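Local coordinates for protein nitrite oxidoreductase subunit C (Kuenenia stuttgartiensis, PDB 7B04) that binds heme b and calcium ions and probably carries electrons as the heme subunit of the nitrite oxidoreductase complex, at residues Ala38-Thr43 / Ile307-His312; Phe138-Ile143 / Asp275-Gln280; Pro161-His166 / Asp235-Gly240. All coordinates share one frame; numbering follows the deposited sequence.

Overall arrangement
Interaction 3 is the buried contact of the set. It is a backbone-bonded strand pair, with side-chain amides adding to the ladder. Interactions 1 and 2 are only partly buried and rest on van der Waals packing of a loop or short helix against another part of the chain. Interactions 2 and 3 lie close, with centres about 10 Å apart. Their first segments lie on neighbouring strands, 133-139 and 162-168, and D278 and D235 bind the same calcium ion. Interactions 1 and 3 have centres about 17 Å apart, and both reach the heme. Interaction 1 touches interaction 2 through W311 and P139. Its helix 39-42 carries the exposed E39 and E40, unlike the mostly apolar heme-facing side of interaction 3.

Interaction 1 (Ala38-Thr43 / Ile307-His312); sequences AEEELT and ISIQWH. With HEM (protoporphyrin IX containing Fe), chain B.
E41 rests its CA, CB and CG on the backbone O of I309. This O lies 3.5 Å from the CA of E41, a CA-H...O contact with 133° at the hydrogen. E40 adds an aliphatic contact. Its chi1 of 171° sets CG anti to the backbone N, and this CG lies 3.8 Å from I309 CD1. The two side chains cross obliquely. Q310 lays its CG 3.6 Å from E40 O. Its amide NE2 stays 3.8 Å from E40 OE2, a loose polar approach. The two segments are thus held by packing.

The second shell fixes the pieces. E41 OE1 accepts the N-H of A38, the N-cap residue, at 3.2 Å. This ties the carboxylate to the start of its own short helix. The same OE1 forms a salt bridge with R154, so its charge is probably at least partly offset. In 307-312, S308 OG and H312 NE2 are hydrogen-bonded at 2.9 Å and span the loop. I307 reaches the heme, with CD1 3.6 Å from HEM CBB.

Segment 307-312 is an irregular part of strand 306-316, which runs beside strands 49-53 and 286-294. W311 NE1 bonds to F151 O, and its ring packs on strands 133-139 and 286-294. Helix 39-42 covers this irregular region near the N-terminal end of the chain.

Interaction 2 (Phe138-Ile143 / Asp275-Gln280); sequences FPLGKI and DPLDVQ. With CA (calcium ion), chain D.
L140 and V279 bring the two backbones nearest, with their CA atoms 4.9 Å apart, where the end of strand 133-139 passes the exit of a type I turn from D275 to D278. The turn is closed by the bond from D278 N to D275 O.

L140 reaches over this turn. Its chi1 of 156° sets CG anti to the backbone N. The CD1 branch packs on backbone oxygens, 3.2 Å from D278 O and 3.4 Å from P276 O. The CD2 branch takes L277, 3.9 Å from its CA. L277 also packs on P33 of the neighbouring subunit A chain. V279 fills the other half of the contact. Its CG2 lies 3.6 Å from F138 CB and also rests on P139 O. The contact is van der Waals packing of leucine and valine methyls, partly on side-chain carbon and partly on main-chain oxygens.

D278 turns the other way and binds calcium with both carboxylate oxygens, OD1 at 2.5 Å and OD2 at 2.7 Å from the ion. D235, Q247, D251 and the backbone O of H249 complete the site. T273 OG1 bonds to D278 OD2 and helps to position the carboxylate. The turn that L140 packs on thus ends in a metal ligand, D278.

F138 meets the W165 ring and touches L314 of strand 306-316. Its own strand, 133-139, runs between strands 162-168 and 286-294.

Interaction 3 (Pro161-His166 / Asp235-Gly240); sequences PVNLWH and DLNAEG. With CA (calcium ion), chain D; HEM (protoporphyrin IX containing Fe), chain B.
N163 and N237 both turn their amides to the opposing strand: N163 CG is anti to the backbone N (chi1 -158°), and N237 CG is anti to the carbonyl carbon (chi1 -81°). They sit on an antiparallel strand pair of a domain consistent with the DOMON-type heme fold of ethylbenzene dehydrogenase. V162-A238 and L164-L236 are its hydrogen-bonded pairs. The asparagines face each other in a non-hydrogen-bonded pair, where the side chains add bonds of their own. N163 ND2 reaches L236 O at 2.9 Å from above the carbonyl plane, with that oxygen in the plane of the amide. L164 N bonds to the same oxygen, nearly along the C=O axis. V162 O is likewise gripped twice, by N237 ND2 and A238 N, from opposite faces of its carbonyl plane. N237 ND2 also donates to L277 O, linking the pair to loop 275-280. A leucine in place of N163 would probably leave L236 O with one donor fewer and V279 N without its OD1 acceptor. On the asparagine side, D235 OD2 binds calcium at 2.5 Å. On the other, L236 CD2 packs 3.5 Å from L164 CB, and L164 CD1 touches the heme. The H166 ring carries the heme methyl CMD 3.5 Å above one face, offset toward the rim.

Interaction 1 (Ala38-Thr43 / Ile307-His312)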
loop_
_atom_site.group_PDB
_atom_site.type_symbol
_atom_site.label_atom_id
_atom_site.label_comp_id
_atom_site.label_asym_id
_atom_site.label_seq_id
_atom_site.Cartn_x
_atom_site.Cartn_y
_atom_site.Cartn_z
ATOM N N ALA C 38 30.305 -51.052 -6.987
ATOM C CA ALA C 38 31.265 -51.983 -6.411
ATOM C C ALA C 38 30.748 -53.417 -6.501
ATOM O O ALA C 38 29.544 -53.663 -6.595
ATOM C CB ALA C 38 31.561 -51.614 -4.958
ATOM N N GLU C 39 31.682 -54.375 -6.497
ATOM C CA GLU C 39 31.284 -55.777 -6.611
ATOM C C GLU C 39 30.466 -56.226 -5.407
ATOM O O GLU C 39 29.543 -57.040 -5.549
ATOM C CB GLU C 39 32.510 -56.678 -6.756
ATOM C CG GLU C 39 32.261 -58.080 -6.193
ATOM C CD GLU C 39 33.466 -58.989 -6.233
ATOM O OE1 GLU C 39 34.423 -58.689 -6.974
ATOM O OE2 GLU C 39 33.448 -60.013 -5.516
ATOM N N GLU C 40 30.750 -55.672 -4.225
ATOM C CA GLU C 40 29.987 -56.037 -3.035
ATOM C C GLU C 40 28.501 -55.797 -3.254
ATOM O O GLU C 40 27.662 -56.563 -2.763
ATOM C CB GLU C 40 30.494 -55.253 -1.818
ATOM C CG GLU C 40 29.630 -55.405 -0.572
ATOM C CD GLU C 40 30.438 -55.391 0.715
ATOM O OE1 GLU C 40 31.587 -54.904 0.693
ATOM O OE2 GLU C 40 29.917 -55.862 1.750
ATOM N N GLU C 41 28.164 -54.740 -3.993
ATOM C CA GLU C 41 26.773 -54.437 -4.298
ATOM C C GLU C 41 26.164 -55.435 -5.283
ATOM O O GLU C 41 24.974 -55.752 -5.184
ATOM C CB GLU C 41 26.684 -53.018 -4.861
ATOM C CG GLU C 41 27.016 -51.938 -3.845
ATOM C CD GLU C 41 26.995 -50.546 -4.442
ATOM O OE1 GLU C 41 28.038 -50.104 -4.973
ATOM O OE2 GLU C 41 25.932 -49.895 -4.388
ATOM N N LEU C 42 26.951 -55.926 -6.245
ATOM C CA LEU C 42 26.400 -56.771 -7.301
ATOM C C LEU C 42 26.179 -58.223 -6.879
ATOM O O LEU C 42 25.301 -58.889 -7.439
ATOM C CB LEU C 42 27.291 -56.697 -8.543
ATOM C CG LEU C 42 27.235 -55.288 -9.144
ATOM C CD1 LEU C 42 28.102 -55.164 -10.386
ATOM C CD2 LEU C 42 25.791 -54.886 -9.438
ATOM N N THR C 43 26.955 -58.745 -5.930
ATOM C CA THR C 43 26.723 -60.123 -5.490
ATOM C C THR C 43 25.586 -60.160 -4.473
ATOM O O THR C 43 25.617 -59.411 -3.493
ATOM C CB THR C 43 27.981 -60.734 -4.871
ATOM O OG1 THR C 43 28.089 -60.328 -3.502
ATOM C CG2 THR C 43 29.223 -60.290 -5.618
ATOM N N ILE C 307 19.871 -47.389 3.116
ATOM C CA ILE C 307 19.822 -48.407 2.076
ATOM C C ILE C 307 20.413 -49.728 2.545
ATOM O O ILE C 307 21.294 -49.790 3.418
ATOM C CB ILE C 307 20.574 -47.921 0.820
ATOM C CG1 ILE C 307 22.042 -47.664 1.147
ATOM C CG2 ILE C 307 19.956 -46.664 0.324
ATOM C CD1 ILE C 307 22.978 -47.919 -0.029
ATOM N N SER C 308 19.917 -50.803 1.940
ATOM C CA SER C 308 20.628 -52.071 1.891
ATOM C C SER C 308 21.401 -52.089 0.581
ATOM O O SER C 308 20.842 -51.777 -0.475
ATOM C CB SER C 308 19.653 -53.244 1.969
ATOM O OG SER C 308 20.301 -54.469 1.695
ATOM N N ILE C 309 22.681 -52.455 0.650
ATOM C CA ILE C 309 23.566 -52.350 -0.508
ATOM C C ILE C 309 23.451 -53.542 -1.441
ATOM O O ILE C 309 23.942 -53.473 -2.573
ATOM C CB ILE C 309 25.034 -52.145 -0.086
ATOM C CG1 ILE C 309 25.525 -53.296 0.792
ATOM C CG2 ILE C 309 25.198 -50.816 0.634
ATOM C CD1 ILE C 309 27.015 -53.257 1.055
ATOM N N GLN C 310 22.844 -54.641 -0.996
ATOM C CA GLN C 310 22.847 -55.888 -1.744
ATOM C C GLN C 310 21.430 -56.373 -2.003
ATOM O O GLN C 310 20.511 -56.107 -1.224
ATOM C CB GLN C 310 23.559 -56.994 -0.966
ATOM C CG GLN C 310 24.902 -56.629 -0.386
ATOM C CD GLN C 310 25.298 -57.566 0.740
ATOM O OE1 GLN C 310 24.559 -58.492 1.078
ATOM N NE2 GLN C 310 26.467 -57.333 1.324
ATOM N N TRP C 311 21.258 -57.057 -3.133
ATOM C CA TRP C 311 20.047 -57.829 -3.359
ATOM C C TRP C 311 19.960 -58.942 -2.322
ATOM O O TRP C 311 20.969 -59.558 -1.968
ATOM C CB TRP C 311 20.036 -58.416 -4.770
ATOM C CG TRP C 311 19.719 -57.412 -5.832
ATOM C CD1 TRP C 311 20.587 -56.866 -6.732
ATOM C CD2 TRP C 311 18.439 -56.828 -6.103
ATOM N NE1 TRP C 311 19.926 -55.981 -7.550
ATOM C CE2 TRP C 311 18.607 -55.938 -7.183
ATOM C CE3 TRP C 311 17.168 -56.972 -5.538
ATOM C CZ2 TRP C 311 17.552 -55.197 -7.709
ATOM C CZ3 TRP C 311 16.121 -56.234 -6.062
ATOM C CH2 TRP C 311 16.319 -55.360 -7.137
ATOM N N HIS C 312 18.758 -59.205 -1.840
ATOM C CA HIS C 312 18.629 -60.321 -0.918
ATOM C C HIS C 312 17.769 -61.417 -1.535
ATOM O O HIS C 312 16.733 -61.121 -2.136
ATOM C CB HIS C 312 18.003 -59.875 0.408
ATOM C CG HIS C 312 18.865 -58.947 1.206
ATOM N ND1 HIS C 312 19.867 -59.395 2.040
ATOM C CD2 HIS C 312 18.877 -57.597 1.296
ATOM C CE1 HIS C 312 20.459 -58.360 2.610
ATOM N NE2 HIS C 312 19.877 -57.257 2.174
HETATM C CHA HEM B . 14.417 -42.370 -4.498
HETATM C CHB HEM B . 19.193 -43.064 -5.168
HETATM C CHC HEM B . 18.601 -47.590 -3.498
HETATM C CHD HEM B . 13.776 -46.958 -2.988
HETATM C C1A HEM B . 15.726 -42.193 -4.909
HETATM C C2A HEM B . 16.222 -41.104 -5.725
HETATM C C3A HEM B . 17.541 -41.283 -5.905
HETATM C C4A HEM B . 17.930 -42.504 -5.228
HETATM C CMA HEM B . 18.505 -40.372 -6.699
HETATM C CAA HEM B . 15.345 -39.938 -6.237
HETATM C CBA HEM B . 15.251 -39.946 -7.757
HETATM C CGA HEM B . 14.064 -40.764 -8.177
HETATM O O1A HEM B . 14.154 -41.459 -9.221
HETATM O O2A HEM B . 13.036 -40.727 -7.453
HETATM C C1B HEM B . 19.477 -44.336 -4.712
HETATM C C2B HEM B . 20.790 -44.917 -4.513
HETATM C C3B HEM B . 20.628 -46.177 -4.056
HETATM C C4B HEM B . 19.201 -46.422 -3.938
HETATM C CMB HEM B . 22.098 -44.156 -4.822
HETATM C CAB HEM B . 21.689 -47.241 -3.666
HETATM C CBB HEM B . 23.000 -47.001 -3.539
HETATM C C1C HEM B . 17.271 -47.786 -3.164
HETATM C C2C HEM B . 16.732 -48.950 -2.483
HETATM C C3C HEM B . 15.415 -48.779 -2.335
HETATM C C4C HEM B . 15.050 -47.506 -2.929
HETATM C CMC HEM B . 17.548 -50.169 -1.997
HETATM C CAC HEM B . 14.443 -49.774 -1.659
HETATM C CBC HEM B . 13.329 -50.183 -2.270
HETATM C C1D HEM B . 13.546 -45.621 -3.263
HETATM C C2D HEM B . 12.339 -44.867 -2.974
HETATM C C3D HEM B . 12.518 -43.613 -3.387
HETATM C C4D HEM B . 13.848 -43.508 -3.960
HETATM C CMD HEM B . 11.053 -45.404 -2.310
HETATM C CAD HEM B . 11.475 -42.480 -3.271
HETATM C CBD HEM B . 11.762 -41.604 -2.058
HETATM C CGD HEM B . 10.613 -40.653 -1.838
HETATM O O1D HEM B . 10.628 -39.919 -0.819
HETATM O O2D HEM B . 9.672 -40.631 -2.671
HETATM N NA HEM B . 16.796 -43.022 -4.637
HETATM N NB HEM B . 18.542 -45.282 -4.351
HETATM N NC HEM B . 16.215 -46.921 -3.428
HETATM N ND HEM B . 14.453 -44.753 -3.865
HETATM FE FE HEM B . 16.559 -44.951 -4.326
#

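Interaction 2 (Phe138-Ile143 / Asp275-Gln280)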
loop_
_atom_site.group_PDB
_atom_site.type_symbol
_atom_site.label_atom_id
_atom_site.label_comp_id
_atom_site.label_asym_id
_atom_site.label_seq_id
_atom_site.Cartn_x
_atom_site.Cartn_y
_atom_site.Cartn_z
ATOM N N PHE C 138 11.656 -55.143 -5.951
ATOM C CA PHE C 138 11.777 -56.462 -6.528
ATOM C C PHE C 138 12.151 -56.335 -7.994
ATOM O O PHE C 138 11.670 -55.427 -8.683
ATOM C CB PHE C 138 10.449 -57.226 -6.427
ATOM C CG PHE C 138 9.952 -57.400 -5.030
ATOM C CD1 PHE C 138 10.277 -58.532 -4.306
ATOM C CD2 PHE C 138 9.160 -56.432 -4.436
ATOM C CE1 PHE C 138 9.820 -58.698 -3.016
ATOM C CE2 PHE C 138 8.702 -56.590 -3.145
ATOM C CZ PHE C 138 9.032 -57.725 -2.434
ATOM N N PRO C 139 13.006 -57.215 -8.505
ATOM C CA PRO C 139 13.249 -57.203 -9.944
ATOM C C PRO C 139 11.999 -57.712 -10.630
ATOM O O PRO C 139 11.361 -58.661 -10.167
ATOM C CB PRO C 139 14.420 -58.175 -10.117
ATOM C CG PRO C 139 14.999 -58.351 -8.732
ATOM C CD PRO C 139 13.824 -58.227 -7.821
ATOM N N LEU C 140 11.641 -57.072 -11.734
ATOM C CA LEU C 140 10.459 -57.482 -12.469
ATOM C C LEU C 140 10.871 -58.523 -13.502
ATOM O O LEU C 140 11.784 -58.287 -14.302
ATOM C CB LEU C 140 9.768 -56.262 -13.079
ATOM C CG LEU C 140 8.857 -56.318 -14.299
ATOM C CD1 LEU C 140 7.585 -57.054 -13.952
ATOM C CD2 LEU C 140 8.529 -54.890 -14.689
ATOM N N GLY C 141 10.150 -59.643 -13.518
ATOM C CA GLY C 141 10.529 -60.832 -14.261
ATOM C C GLY C 141 11.456 -61.741 -13.463
ATOM O O GLY C 141 11.845 -61.463 -12.325
ATOM N N LYS C 142 11.831 -62.859 -14.089
ATOM C CA LYS C 142 12.643 -63.893 -13.446
ATOM C C LYS C 142 14.090 -63.808 -13.910
ATOM O O LYS C 142 14.373 -63.911 -15.109
ATOM C CB LYS C 142 12.088 -65.284 -13.732
ATOM C CG LYS C 142 13.007 -66.418 -13.297
ATOM C CD LYS C 142 13.168 -66.468 -11.786
ATOM C CE LYS C 142 14.047 -67.637 -11.369
ATOM N NZ LYS C 142 14.182 -67.742 -9.889
ATOM N N ILE C 143 14.998 -63.630 -12.953
ATOM C CA ILE C 143 16.413 -63.428 -13.223
ATOM C C ILE C 143 17.259 -64.092 -12.145
ATOM O O ILE C 143 16.812 -64.314 -11.016
ATOM C CB ILE C 143 16.733 -61.931 -13.260
ATOM C CG1 ILE C 143 16.112 -61.314 -12.023
ATOM C CG2 ILE C 143 16.162 -61.263 -14.498
ATOM C CD1 ILE C 143 16.755 -60.105 -11.619
ATOM N N ASP C 275 -1.364 -55.971 -13.838
ATOM C CA ASP C 275 -0.419 -55.000 -14.389
ATOM C C ASP C 275 0.874 -55.705 -14.775
ATOM O O ASP C 275 1.510 -56.322 -13.912
ATOM C CB ASP C 275 -0.124 -53.876 -13.399
ATOM C CG ASP C 275 0.924 -52.861 -13.924
ATOM O OD1 ASP C 275 1.766 -53.168 -14.798
ATOM O OD2 ASP C 275 0.878 -51.709 -13.446
ATOM N N PRO C 276 1.295 -55.645 -16.039
ATOM C CA PRO C 276 2.561 -56.289 -16.427
ATOM C C PRO C 276 3.790 -55.652 -15.791
ATOM O O PRO C 276 4.832 -56.313 -15.721
ATOM C CB PRO C 276 2.584 -56.127 -17.954
ATOM C CG PRO C 276 1.157 -55.859 -18.337
ATOM C CD PRO C 276 0.573 -55.094 -17.195
ATOM N N LEU C 277 3.713 -54.400 -15.339
ATOM C CA LEU C 277 4.832 -53.736 -14.680
ATOM C C LEU C 277 4.912 -54.079 -13.200
ATOM O O LEU C 277 5.659 -53.427 -12.462
ATOM C CB LEU C 277 4.740 -52.215 -14.851
ATOM C CG LEU C 277 4.853 -51.649 -16.267
ATOM C CD1 LEU C 277 4.640 -50.142 -16.259
ATOM C CD2 LEU C 277 6.197 -52.002 -16.880
ATOM N N ASP C 278 4.159 -55.079 -12.755
ATOM C CA ASP C 278 4.158 -55.519 -11.369
ATOM C C ASP C 278 4.990 -56.784 -11.235
ATOM O O ASP C 278 5.010 -57.623 -12.142
ATOM C CB ASP C 278 2.732 -55.815 -10.904
ATOM C CG ASP C 278 1.990 -54.582 -10.442
ATOM O OD1 ASP C 278 2.566 -53.476 -10.485
ATOM O OD2 ASP C 278 0.813 -54.724 -10.048
ATOM N N VAL C 279 5.677 -56.923 -10.101
ATOM C CA VAL C 279 6.368 -58.172 -9.812
ATOM C C VAL C 279 5.340 -59.286 -9.654
ATOM O O VAL C 279 4.269 -59.095 -9.058
ATOM C CB VAL C 279 7.275 -58.030 -8.576
ATOM C CG1 VAL C 279 6.469 -58.034 -7.286
ATOM C CG2 VAL C 279 8.321 -59.135 -8.570
ATOM N N GLN C 280 5.643 -60.448 -10.223
ATOM C CA GLN C 280 4.751 -61.600 -10.183
ATOM C C GLN C 280 5.375 -62.703 -9.337
ATOM O O GLN C 280 6.449 -63.215 -9.671
ATOM C CB GLN C 280 4.454 -62.107 -11.594
ATOM C CG GLN C 280 3.861 -61.053 -12.520
ATOM C CD GLN C 280 2.518 -60.534 -12.037
ATOM O OE1 GLN C 280 1.714 -61.281 -11.478
ATOM N NE2 GLN C 280 2.268 -59.248 -12.255
HETATM CA CA CA D . 0.492 -52.080 -10.244
#

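Interaction 3 (Pro161-His166 / Asp235-Gly240)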
loop_
_atom_site.group_PDB
_atom_site.type_symbol
_atom_site.label_atom_id
_atom_site.label_comp_id
_atom_site.label_asym_id
_atom_site.label_seq_id
_atom_site.Cartn_x
_atom_site.Cartn_y
_atom_site.Cartn_z
ATOM N N PRO C 161 14.261 -53.054 -15.552
ATOM C CA PRO C 161 13.299 -52.377 -14.673
ATOM C C PRO C 161 13.082 -53.121 -13.364
ATOM O O PRO C 161 13.426 -54.293 -13.206
ATOM C CB PRO C 161 12.019 -52.348 -15.511
ATOM C CG PRO C 161 12.139 -53.541 -16.396
ATOM C CD PRO C 161 13.605 -53.689 -16.706
ATOM N N VAL C 162 12.483 -52.400 -12.411
ATOM C CA VAL C 162 12.273 -52.876 -11.049
ATOM C C VAL C 162 10.936 -52.344 -10.541
ATOM O O VAL C 162 10.468 -51.281 -10.960
ATOM C CB VAL C 162 13.448 -52.433 -10.132
ATOM C CG1 VAL C 162 13.102 -52.537 -8.651
ATOM C CG2 VAL C 162 14.694 -53.249 -10.429
ATOM N N ASN C 163 10.315 -53.101 -9.638
ATOM C CA ASN C 163 9.074 -52.713 -8.978
ATOM C C ASN C 163 9.395 -52.218 -7.574
ATOM O O ASN C 163 10.215 -52.812 -6.870
ATOM C CB ASN C 163 8.095 -53.889 -8.910
ATOM C CG ASN C 163 6.647 -53.447 -8.745
ATOM O OD1 ASN C 163 5.728 -54.256 -8.859
ATOM N ND2 ASN C 163 6.439 -52.163 -8.480
ATOM N N LEU C 164 8.742 -51.131 -7.168
ATOM C CA LEU C 164 8.977 -50.505 -5.875
ATOM C C LEU C 164 7.673 -50.416 -5.094
ATOM O O LEU C 164 6.615 -50.131 -5.665
ATOM C CB LEU C 164 9.550 -49.088 -6.045
ATOM C CG LEU C 164 11.005 -48.764 -6.404
ATOM C CD1 LEU C 164 11.947 -49.150 -5.284
ATOM C CD2 LEU C 164 11.429 -49.401 -7.723
ATOM N N TRP C 165 7.752 -50.677 -3.790
ATOM C CA TRP C 165 6.635 -50.496 -2.867
ATOM C C TRP C 165 7.076 -49.491 -1.812
ATOM O O TRP C 165 7.885 -49.825 -0.944
ATOM C CB TRP C 165 6.233 -51.811 -2.201
ATOM C CG TRP C 165 5.785 -52.889 -3.128
ATOM C CD1 TRP C 165 5.505 -52.774 -4.458
ATOM C CD2 TRP C 165 5.561 -54.261 -2.787
ATOM N NE1 TRP C 165 5.121 -53.992 -4.966
ATOM C CE2 TRP C 165 5.146 -54.921 -3.960
ATOM C CE3 TRP C 165 5.670 -54.996 -1.602
ATOM C CZ2 TRP C 165 4.842 -56.281 -3.983
ATOM C CZ3 TRP C 165 5.368 -56.344 -1.627
ATOM C CH2 TRP C 165 4.959 -56.972 -2.809
ATOM N N HIS C 166 6.545 -48.274 -1.866
ATOM C CA HIS C 166 6.970 -47.209 -0.962
ATOM C C HIS C 166 5.886 -46.963 0.080
ATOM O O HIS C 166 4.806 -46.461 -0.247
ATOM C CB HIS C 166 7.284 -45.924 -1.724
ATOM C CG HIS C 166 7.927 -44.870 -0.877
ATOM N ND1 HIS C 166 8.046 -43.558 -1.282
ATOM C CD2 HIS C 166 8.483 -44.936 0.354
ATOM C CE1 HIS C 166 8.651 -42.861 -0.335
ATOM N NE2 HIS C 166 8.926 -43.675 0.669
ATOM N N ASP C 235 2.647 -47.923 -5.280
ATOM C CA ASP C 235 3.169 -48.936 -6.183
ATOM C C ASP C 235 3.809 -48.216 -7.361
ATOM O O ASP C 235 3.131 -47.476 -8.080
ATOM C CB ASP C 235 2.050 -49.870 -6.641
ATOM C CG ASP C 235 2.563 -51.073 -7.397
ATOM O OD1 ASP C 235 3.337 -51.859 -6.814
ATOM O OD2 ASP C 235 2.165 -51.254 -8.565
ATOM N N LEU C 236 5.111 -48.409 -7.542
ATOM C CA LEU C 236 5.850 -47.615 -8.511
ATOM C C LEU C 236 7.016 -48.424 -9.076
ATOM O O LEU C 236 7.400 -49.461 -8.531
ATOM C CB LEU C 236 6.285 -46.283 -7.878
ATOM C CG LEU C 236 7.264 -46.126 -6.716
ATOM C CD1 LEU C 236 7.349 -44.648 -6.402
ATOM C CD2 LEU C 236 6.845 -46.887 -5.479
ATOM N N ASN C 237 7.570 -47.937 -10.188
ATOM C CA ASN C 237 8.641 -48.602 -10.920
ATOM C C ASN C 237 9.855 -47.694 -11.063
ATOM O O ASN C 237 9.767 -46.473 -10.909
ATOM C CB ASN C 237 8.183 -49.029 -12.322
ATOM C CG ASN C 237 7.400 -50.320 -12.314
ATOM O OD1 ASN C 237 6.187 -50.324 -12.514
ATOM N ND2 ASN C 237 8.093 -51.430 -12.090
ATOM N N ALA C 238 11.000 -48.312 -11.362
ATOM C CA ALA C 238 12.227 -47.568 -11.619
ATOM C C ALA C 238 13.158 -48.403 -12.491
ATOM O O ALA C 238 13.187 -49.633 -12.398
ATOM C CB ALA C 238 12.927 -47.172 -10.314
ATOM N N GLU C 239 13.915 -47.707 -13.341
ATOM C CA GLU C 239 14.983 -48.299 -14.143
ATOM C C GLU C 239 16.317 -47.676 -13.749
ATOM O O GLU C 239 17.104 -47.274 -14.613
ATOM C CB GLU C 239 14.724 -48.103 -15.642
ATOM C CG GLU C 239 13.760 -49.097 -16.273
ATOM C CD GLU C 239 13.553 -48.835 -17.758
ATOM O OE1 GLU C 239 13.894 -47.723 -18.216
ATOM O OE2 GLU C 239 13.049 -49.730 -18.467
ATOM N N GLY C 240 16.559 -47.573 -12.451
ATOM C CA GLY C 240 17.707 -46.871 -11.917
ATOM C C GLY C 240 17.277 -45.719 -11.031
ATOM O O GLY C 240 16.106 -45.339 -10.969
HETATM CA CA CA D . 0.492 -52.080 -10.244
HETATM C CHA HEM B . 14.417 -42.370 -4.498
HETATM C CHB HEM B . 19.193 -43.064 -5.168
HETATM C CHC HEM B . 18.601 -47.590 -3.498
HETATM C CHD HEM B . 13.776 -46.958 -2.988
HETATM C C1A HEM B . 15.726 -42.193 -4.909
HETATM C C2A HEM B . 16.222 -41.104 -5.725
HETATM C C3A HEM B . 17.541 -41.283 -5.905
HETATM C C4A HEM B . 17.930 -42.504 -5.228
HETATM C CMA HEM B . 18.505 -40.372 -6.699
HETATM C CAA HEM B . 15.345 -39.938 -6.237
HETATM C CBA HEM B . 15.251 -39.946 -7.757
HETATM C CGA HEM B . 14.064 -40.764 -8.177
HETATM O O1A HEM B . 14.154 -41.459 -9.221
HETATM O O2A HEM B . 13.036 -40.727 -7.453
HETATM C C1B HEM B . 19.477 -44.336 -4.712
HETATM C C2B HEM B . 20.790 -44.917 -4.513
HETATM C C3B HEM B . 20.628 -46.177 -4.056
HETATM C C4B HEM B . 19.201 -46.422 -3.938
HETATM C CMB HEM B . 22.098 -44.156 -4.822
HETATM C CAB HEM B . 21.689 -47.241 -3.666
HETATM C CBB HEM B . 23.000 -47.001 -3.539
HETATM C C1C HEM B . 17.271 -47.786 -3.164
HETATM C C2C HEM B . 16.732 -48.950 -2.483
HETATM C C3C HEM B . 15.415 -48.779 -2.335
HETATM C C4C HEM B . 15.050 -47.506 -2.929
HETATM C CMC HEM B . 17.548 -50.169 -1.997
HETATM C CAC HEM B . 14.443 -49.774 -1.659
HETATM C CBC HEM B . 13.329 -50.183 -2.270
HETATM C C1D HEM B . 13.546 -45.621 -3.263
HETATM C C2D HEM B . 12.339 -44.867 -2.974
HETATM C C3D HEM B . 12.518 -43.613 -3.387
HETATM C C4D HEM B . 13.848 -43.508 -3.960
HETATM C CMD HEM B . 11.053 -45.404 -2.310
HETATM C CAD HEM B . 11.475 -42.480 -3.271
HETATM C CBD HEM B . 11.762 -41.604 -2.058
HETATM C CGD HEM B . 10.613 -40.653 -1.838
HETATM O O1D HEM B . 10.628 -39.919 -0.819
HETATM O O2D HEM B . 9.672 -40.631 -2.671
HETATM N NA HEM B . 16.796 -43.022 -4.637
HETATM N NB HEM B . 18.542 -45.282 -4.351
HETATM N NC HEM B . 16.215 -46.921 -3.428
HETATM N ND HEM B . 14.453 -44.753 -3.865
HETATM FE FE HEM B . 16.559 -44.951 -4.326
#